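Local coordinates for protein thiol-activated cytolysin (PDB 6NAL) that probably forms large oligomeric beta-barrel pores in membranes, like other cytolysins of the CDC family, at residues Gly241-Leu252 / Gln286-Ser297. Residues are numbered along the deposited sequence; the frame is centred on the assembly and turned at random.
Sequences GRQIFLKFESKL and QIDVSIVVHGGS
Gln243 and His294, Phe245 and Val292, Lys247 and Ser290, and Glu249 and Asp288 pair as hydrogen-bonded partners of two antiparallel strands, joining 241-250 to 287-294 in the bent central sheet of the MACPF/CDC fold. The bond from Phe245 N to Val292 O is 3.0 Å and nearly straight, with 172° at the hydrogen. The tightly packed face carries Ile244, Leu246, Phe248, Ile287, Val289, Ile291 and Val293. There Leu246 CG lies beside Ile291 CG1 at 3.9 Å, and Ile315 of helix 309-320 covers both. CG2 of Ile287 meets the Phe248 ring in its plane, at the CD2 edge, 3.9 Å away; helix 254-264 adds Leu257 and Ile261 against Ile287. The other face turns polar and more solvent-accessible toward Asp288 and Glu249. Here the Lys247 chain bends at its last two torsions (chi3 126°, chi4 -58°), bringing NZ 3.5 Å from Glu249 OE2 in a salt bridge. One water accepts a hydrogen bond from Lys247 NZ, donates one to Asp288 O at 2.9 Å and also bonds Ser290 OG, which Asn302 engages as well. Past the strand the chain runs on through Gly295, and Arg242, extended from CG to NE, reaches along it. Arg242 NH1 donates in the guanidinium plane to Gly295 O, 3.0 Å away and in the carbonyl plane, while CG1 of Val293 approaches NH1 obliquely at 3.4 Å.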
loop_
_atom_site.group_PDB
_atom_site.type_symbol
_atom_site.label_atom_id
_atom_site.label_comp_id
_atom_site.label_asym_id
_atom_site.label_seq_id
_atom_site.Cartn_x
_atom_site.Cartn_y
_atom_site.Cartn_z
ATOM N N GLY A 241 -4.190 -30.008 28.527
ATOM C CA GLY A 241 -5.180 -28.985 28.683
ATOM C C GLY A 241 -6.294 -29.097 27.685
ATOM O O GLY A 241 -6.757 -30.195 27.420
ATOM N N ARG A 242 -6.714 -27.960 27.113
ATOM C CA ARG A 242 -7.922 -27.856 26.308
ATOM C C ARG A 242 -7.678 -26.892 25.160
ATOM O O ARG A 242 -6.997 -25.885 25.313
ATOM C CB ARG A 242 -9.078 -27.333 27.165
ATOM C CG ARG A 242 -10.385 -27.057 26.455
ATOM C CD ARG A 242 -11.433 -26.697 27.558
ATOM N NE ARG A 242 -12.671 -26.134 27.049
ATOM C CZ ARG A 242 -13.686 -26.854 26.591
ATOM N NH1 ARG A 242 -13.572 -28.168 26.594
ATOM N NH2 ARG A 242 -14.811 -26.265 26.171
ATOM N N GLN A 243 -8.345 -27.125 24.058
ATOM C CA GLN A 243 -8.038 -26.428 22.831
ATOM C C GLN A 243 -9.341 -26.327 22.059
ATOM O O GLN A 243 -10.091 -27.292 21.936
ATOM C CB GLN A 243 -6.935 -27.178 22.079
ATOM C CG GLN A 243 -6.049 -26.340 21.246
ATOM C CD GLN A 243 -4.731 -27.015 20.922
ATOM O OE1 GLN A 243 -3.737 -26.330 20.719
ATOM N NE2 GLN A 243 -4.713 -28.339 20.854
ATOM N N ILE A 244 -9.601 -25.137 21.570
ATOM C CA ILE A 244 -10.729 -24.847 20.712
ATOM C C ILE A 244 -10.218 -24.221 19.415
ATOM O O ILE A 244 -9.449 -23.248 19.440
ATOM C CB ILE A 244 -11.717 -23.894 21.406
ATOM C CG1 ILE A 244 -12.106 -24.526 22.747
ATOM C CG2 ILE A 244 -12.862 -23.626 20.479
ATOM C CD1 ILE A 244 -12.795 -23.564 23.666
ATOM N N PHE A 245 -10.678 -24.750 18.293
ATOM C CA PHE A 245 -10.368 -24.209 16.979
ATOM C C PHE A 245 -11.650 -23.739 16.335
ATOM O O PHE A 245 -12.638 -24.466 16.368
ATOM C CB PHE A 245 -9.730 -25.275 16.086
ATOM C CG PHE A 245 -8.322 -25.588 16.438
ATOM C CD1 PHE A 245 -8.027 -26.599 17.309
ATOM C CD2 PHE A 245 -7.284 -24.864 15.877
ATOM C CE1 PHE A 245 -6.702 -26.902 17.629
ATOM C CE2 PHE A 245 -5.970 -25.144 16.191
ATOM C CZ PHE A 245 -5.678 -26.168 17.061
ATOM N N LEU A 246 -11.628 -22.546 15.737
ATOM C CA LEU A 246 -12.720 -22.046 14.910
ATOM C C LEU A 246 -12.228 -21.799 13.487
ATOM O O LEU A 246 -11.356 -20.961 13.265
ATOM C CB LEU A 246 -13.286 -20.745 15.470
ATOM C CG LEU A 246 -14.230 -20.850 16.652
ATOM C CD1 LEU A 246 -13.307 -20.846 17.837
ATOM C CD2 LEU A 246 -15.193 -19.726 16.612
ATOM N N LYS A 247 -12.832 -22.468 12.523
ATOM C CA LYS A 247 -12.446 -22.341 11.130
ATOM C C LYS A 247 -13.522 -21.552 10.406
ATOM O O LYS A 247 -14.695 -21.921 10.447
ATOM C CB LYS A 247 -12.262 -23.714 10.487
ATOM C CG LYS A 247 -11.886 -23.628 9.032
ATOM C CD LYS A 247 -11.536 -25.027 8.486
ATOM C CE LYS A 247 -12.359 -25.345 7.233
ATOM N NZ LYS A 247 -13.816 -25.257 7.555
ATOM N N PHE A 248 -13.125 -20.455 9.766
ATOM C CA PHE A 248 -14.023 -19.633 8.963
ATOM C C PHE A 248 -13.612 -19.764 7.499
ATOM O O PHE A 248 -12.468 -19.475 7.150
ATOM C CB PHE A 248 -13.968 -18.173 9.369
ATOM C CG PHE A 248 -14.228 -17.915 10.809
ATOM C CD1 PHE A 248 -13.217 -18.006 11.746
ATOM C CD2 PHE A 248 -15.493 -17.558 11.240
ATOM C CE1 PHE A 248 -13.480 -17.765 13.085
ATOM C CE2 PHE A 248 -15.745 -17.291 12.560
ATOM C CZ PHE A 248 -14.740 -17.409 13.484
ATOM N N GLU A 249 -14.535 -20.194 6.662
ATOM C CA GLU A 249 -14.307 -20.469 5.254
ATOM C C GLU A 249 -15.338 -19.665 4.463
ATOM O O GLU A 249 -16.521 -19.606 4.839
ATOM C CB GLU A 249 -14.443 -21.963 4.960
ATOM C CG GLU A 249 -13.599 -22.444 3.787
ATOM C CD GLU A 249 -13.636 -23.972 3.577
ATOM O OE1 GLU A 249 -14.433 -24.444 2.726
ATOM O OE2 GLU A 249 -12.857 -24.697 4.248
ATOM N N SER A 250 -14.891 -19.022 3.383
ATOM C CA SER A 250 -15.751 -18.101 2.652
ATOM C C SER A 250 -15.292 -18.004 1.213
ATOM O O SER A 250 -14.118 -18.209 0.919
ATOM C CB SER A 250 -15.714 -16.714 3.285
ATOM O OG SER A 250 -16.622 -15.855 2.652
ATOM N N LYS A 251 -16.212 -17.664 0.314
ATOM C CA LYS A 251 -15.791 -17.272 -1.028
ATOM C C LYS A 251 -15.381 -15.806 -1.092
ATOM O O LYS A 251 -14.771 -15.396 -2.085
ATOM C CB LYS A 251 -16.899 -17.607 -2.033
ATOM C CG LYS A 251 -16.935 -19.106 -2.346
ATOM C CD LYS A 251 -17.951 -19.437 -3.389
ATOM C CE LYS A 251 -17.345 -20.332 -4.520
ATOM N NZ LYS A 251 -18.059 -21.644 -4.691
ATOM N N LEU A 252 -15.740 -15.005 -0.082
ATOM C CA LEU A 252 -15.171 -13.672 0.081
ATOM C C LEU A 252 -13.660 -13.666 -0.092
ATOM O O LEU A 252 -13.011 -14.711 0.026
ATOM C CB LEU A 252 -15.446 -13.084 1.461
ATOM C CG LEU A 252 -16.871 -12.934 1.984
ATOM C CD1 LEU A 252 -16.931 -12.530 3.477
ATOM C CD2 LEU A 252 -17.609 -11.928 1.104
ATOM N N GLN A 286 -22.157 -15.317 4.181
ATOM C CA GLN A 286 -21.286 -16.032 3.270
ATOM C C GLN A 286 -20.167 -16.749 3.988
ATOM O O GLN A 286 -19.275 -17.279 3.330
ATOM C CB GLN A 286 -20.686 -15.053 2.256
ATOM C CG GLN A 286 -21.644 -14.646 1.139
ATOM C CD GLN A 286 -21.146 -13.453 0.367
ATOM O OE1 GLN A 286 -21.620 -12.353 0.595
ATOM N NE2 GLN A 286 -20.194 -13.657 -0.556
ATOM N N ILE A 287 -20.161 -16.738 5.316
ATOM C CA ILE A 287 -19.084 -17.330 6.109
ATOM C C ILE A 287 -19.602 -18.578 6.813
ATOM O O ILE A 287 -20.509 -18.507 7.651
ATOM C CB ILE A 287 -18.513 -16.305 7.105
ATOM C CG1 ILE A 287 -18.056 -15.064 6.320
ATOM C CG2 ILE A 287 -17.357 -16.885 7.878
ATOM C CD1 ILE A 287 -17.505 -13.930 7.174
ATOM N N ASP A 288 -19.002 -19.716 6.477
ATOM C CA ASP A 288 -19.285 -20.999 7.114
ATOM C C ASP A 288 -18.353 -21.236 8.306
ATOM O O ASP A 288 -17.127 -21.171 8.161
ATOM C CB ASP A 288 -19.102 -22.154 6.125
ATOM C CG ASP A 288 -20.157 -22.187 5.019
ATOM O OD1 ASP A 288 -21.253 -21.588 5.178
ATOM O OD2 ASP A 288 -19.880 -22.830 3.975
ATOM N N VAL A 289 -18.927 -21.570 9.461
ATOM C CA VAL A 289 -18.168 -21.761 10.695
ATOM C C VAL A 289 -18.084 -23.248 11.024
ATOM O O VAL A 289 -19.068 -23.983 10.903
ATOM C CB VAL A 289 -18.799 -20.988 11.869
ATOM C CG1 VAL A 289 -17.878 -21.047 13.079
ATOM C CG2 VAL A 289 -19.123 -19.565 11.469
ATOM N N SER A 290 -16.903 -23.687 11.430
ATOM C CA SER A 290 -16.673 -25.039 11.908
ATOM C C SER A 290 -15.895 -24.916 13.193
ATOM O O SER A 290 -15.075 -24.022 13.322
ATOM C CB SER A 290 -15.898 -25.861 10.931
ATOM O OG SER A 290 -16.721 -26.097 9.817
ATOM N N ILE A 291 -16.141 -25.824 14.122
ATOM C CA ILE A 291 -15.535 -25.763 15.445
ATOM C C ILE A 291 -15.182 -27.148 15.934
ATOM O O ILE A 291 -15.974 -28.090 15.840
ATOM C CB ILE A 291 -16.464 -25.104 16.468
ATOM C CG1 ILE A 291 -16.807 -23.707 15.995
ATOM C CG2 ILE A 291 -15.810 -25.109 17.785
ATOM C CD1 ILE A 291 -17.755 -23.030 16.940
ATOM N N VAL A 292 -14.011 -27.256 16.514
ATOM C CA VAL A 292 -13.601 -28.478 17.152
ATOM C C VAL A 292 -13.103 -28.134 18.546
ATOM O O VAL A 292 -12.345 -27.177 18.743
ATOM C CB VAL A 292 -12.534 -29.231 16.330
ATOM C CG1 VAL A 292 -11.410 -28.359 16.070
ATOM C CG2 VAL A 292 -12.042 -30.445 17.061
ATOM N N VAL A 293 -13.530 -28.940 19.508
ATOM C CA VAL A 293 -13.192 -28.757 20.901
ATOM C C VAL A 293 -12.511 -30.041 21.385
ATOM O O VAL A 293 -13.044 -31.135 21.200
ATOM C CB VAL A 293 -14.448 -28.434 21.730
ATOM C CG1 VAL A 293 -14.095 -28.541 23.228
ATOM C CG2 VAL A 293 -15.036 -27.037 21.367
ATOM N N HIS A 294 -11.368 -29.905 22.040
ATOM C CA HIS A 294 -10.481 -31.037 22.322
ATOM C C HIS A 294 -9.921 -30.852 23.731
ATOM O O HIS A 294 -9.364 -29.791 24.038
ATOM C CB HIS A 294 -9.387 -31.082 21.239
ATOM C CG HIS A 294 -8.428 -32.219 21.367
ATOM N ND1 HIS A 294 -7.085 -32.099 21.062
ATOM C CD2 HIS A 294 -8.616 -33.495 21.750
ATOM C CE1 HIS A 294 -6.486 -33.251 21.281
ATOM N NE2 HIS A 294 -7.390 -34.112 21.712
ATOM N N GLY A 295 -10.133 -31.838 24.600
ATOM C CA GLY A 295 -9.672 -31.747 25.969
ATOM C C GLY A 295 -10.757 -31.222 26.892
ATOM O O GLY A 295 -11.354 -30.176 26.624
ATOM N N GLY A 296 -10.995 -31.908 28.003
ATOM C CA GLY A 296 -12.259 -31.727 28.729
ATOM C C GLY A 296 -13.389 -32.418 27.975
ATOM O O GLY A 296 -13.252 -33.602 27.555
ATOM N N SER A 297 -14.524 -31.740 27.832
ATOM C CA SER A 297 -15.407 -31.980 26.694
ATOM C C SER A 297 -14.689 -32.403 25.412
ATOM O O SER A 297 -13.525 -31.992 25.187
ATOM C CB SER A 297 -16.172 -30.677 26.437
ATOM O OG SER A 297 -15.317 -29.726 25.819
HETATM O O HOH W 1 -15.854 -23.790 7.921
#